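Local atomic coordinates of nucleoporin NUP159 (Saccharomyces cerevisiae, PDB entry 1XIP), a protein that forms part of the nuclear pore complex and serves in mRNA export, its N-terminal beta-propeller tethering the helicase Dbp5 to the pore. Residues K6-T11 with E262-T267. Sequence-based numbering, arbitrary orientation.
Sequences KDEVPT and ETFDIT
Thr11 and Asp265 meet through their polar ends: the hydroxyl OG1 of Thr11 gives its proton to OD2 of Asp265 across 2.7 Å. OG1 stands anti to the carbonyl carbon (chi1 -68°), which turns it to the aspartate, while the carboxylate receives it on the anti side, 15° out of its plane. Threonine suits the place because its branched CB can aim a hydroxyl at the acid and still carry a methyl, and strand 313-316 packs against the Thr11 side chain through Val313 and Glu315. An alanine here would probably leave OD2 of Asp265 without its hydroxyl mate and the carboxylate freer to turn.

At the other end, the backbone N of Val9 donates to O of Glu262 at 3.0 Å. The valine CB points toward 262-267, and its CG2 lies close beside that same O, where the methyl probably helps to screen the bond from water. A short aliphatic residue fits this buried spot, with OG1 of Thr263 4.1 Å from CG2 of Val9.

Glu8 and Phe264 cross at about a right angle. Bent at chi2, the Glu8 chain brings OE1 to the ring edge, in its plane, 3.2 Å from CD2 of Phe264, with the carboxylate turned 55° from the ring. One face of Phe264 lies near OE2 of Glu262.

The two segments run in much the same direction, carrying on past the parallel pairing that adds strand 4-5 at the edge of a propeller blade, beside strand 257-263. Three acids gather here, with OE1 of Glu8 5.4 Å from OD2 of Asp265; the threonine proton and Lys247, which forms a salt bridge with OE1 of Glu262, probably help to offset their mutual repulsion.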
# COMPACT_ATOMS: atom_id res chain seq x y z
N LYS A 6 -21.28 -2.69 15.03
CA LYS A 6 -21.54 -1.56 15.92
C LYS A 6 -21.80 -0.30 15.10
O LYS A 6 -21.92 -0.35 13.89
CB LYS A 6 -20.37 -1.36 16.89
CG LYS A 6 -20.17 -2.50 17.89
CD LYS A 6 -19.53 -1.99 19.17
CE LYS A 6 -20.53 -2.00 20.35
NZ LYS A 6 -20.00 -1.31 21.58
N ASP A 7 -21.89 0.84 15.78
CA ASP A 7 -22.16 2.11 15.11
C ASP A 7 -20.98 2.59 14.26
O ASP A 7 -19.83 2.23 14.49
CB ASP A 7 -22.52 3.19 16.12
CG ASP A 7 -23.86 3.84 15.82
OD1 ASP A 7 -24.91 3.20 16.11
OD2 ASP A 7 -23.95 4.98 15.30
N GLU A 8 -21.31 3.42 13.27
CA GLU A 8 -20.37 4.15 12.44
C GLU A 8 -19.17 4.66 13.23
O GLU A 8 -19.34 5.21 14.31
CB GLU A 8 -21.12 5.34 11.84
CG GLU A 8 -21.17 5.41 10.32
CD GLU A 8 -20.82 6.81 9.79
OE1 GLU A 8 -19.98 6.92 8.85
OE2 GLU A 8 -21.37 7.80 10.31
N VAL A 9 -17.96 4.48 12.71
CA VAL A 9 -16.77 5.08 13.32
C VAL A 9 -16.83 6.57 13.05
O VAL A 9 -17.06 6.97 11.91
CB VAL A 9 -15.43 4.57 12.73
CG1 VAL A 9 -14.39 4.41 13.83
CG2 VAL A 9 -15.60 3.27 11.97
N PRO A 10 -16.62 7.39 14.08
CA PRO A 10 -16.81 8.84 13.94
C PRO A 10 -15.56 9.57 13.42
O PRO A 10 -14.45 9.07 13.52
CB PRO A 10 -17.16 9.27 15.37
CG PRO A 10 -16.98 8.04 16.23
CD PRO A 10 -16.20 7.03 15.44
N THR A 11 -15.77 10.75 12.83
CA THR A 11 -14.68 11.53 12.29
C THR A 11 -14.43 12.78 13.13
O THR A 11 -15.33 13.61 13.32
CB THR A 11 -14.95 11.91 10.83
OG1 THR A 11 -14.91 10.72 10.02
CG2 THR A 11 -13.79 12.77 10.28
N GLU A 262 -18.57 0.85 10.22
CA GLU A 262 -18.43 1.45 8.89
C GLU A 262 -17.73 2.79 8.93
O GLU A 262 -17.91 3.55 9.87
CB GLU A 262 -19.79 1.67 8.25
CG GLU A 262 -20.29 0.48 7.45
CD GLU A 262 -20.77 0.85 6.06
OE1 GLU A 262 -21.75 0.23 5.60
OE2 GLU A 262 -20.16 1.74 5.41
N THR A 263 -16.93 3.08 7.89
CA THR A 263 -16.58 4.45 7.52
C THR A 263 -16.97 4.74 6.11
O THR A 263 -16.91 3.87 5.23
CB THR A 263 -15.09 4.75 7.59
OG1 THR A 263 -14.36 3.59 8.03
CG2 THR A 263 -14.81 5.83 8.62
N PHE A 264 -17.31 6.00 5.89
CA PHE A 264 -17.48 6.53 4.57
C PHE A 264 -16.38 7.55 4.34
O PHE A 264 -16.37 8.22 3.31
CB PHE A 264 -18.87 7.16 4.45
CG PHE A 264 -19.98 6.17 4.59
CD1 PHE A 264 -20.45 5.45 3.48
CD2 PHE A 264 -20.55 5.92 5.84
CE1 PHE A 264 -21.48 4.51 3.62
CE2 PHE A 264 -21.57 4.99 5.98
CZ PHE A 264 -22.03 4.28 4.86
N ASP A 265 -15.45 7.66 5.28
CA ASP A 265 -14.43 8.73 5.23
C ASP A 265 -13.00 8.26 5.03
O ASP A 265 -12.07 9.07 5.07
CB ASP A 265 -14.50 9.65 6.46
CG ASP A 265 -15.81 10.41 6.56
OD1 ASP A 265 -16.41 10.77 5.50
OD2 ASP A 265 -16.31 10.71 7.67
N ILE A 266 -12.80 6.97 4.84
CA ILE A 266 -11.49 6.48 4.47
C ILE A 266 -11.50 6.19 2.98
O ILE A 266 -12.23 5.30 2.53
CB ILE A 266 -11.08 5.23 5.26
CG1 ILE A 266 -10.77 5.59 6.71
CG2 ILE A 266 -9.87 4.60 4.62
CD1 ILE A 266 -10.49 4.40 7.59
N THR A 267 -10.72 6.95 2.22
CA THR A 267 -10.41 6.60 0.84
C THR A 267 -11.63 6.31 -0.03
O THR A 267 -11.72 5.23 -0.60
CB THR A 267 -9.53 5.34 0.78
OG1 THR A 267 -8.40 5.49 1.65
CG2 THR A 267 -8.99 5.14 -0.61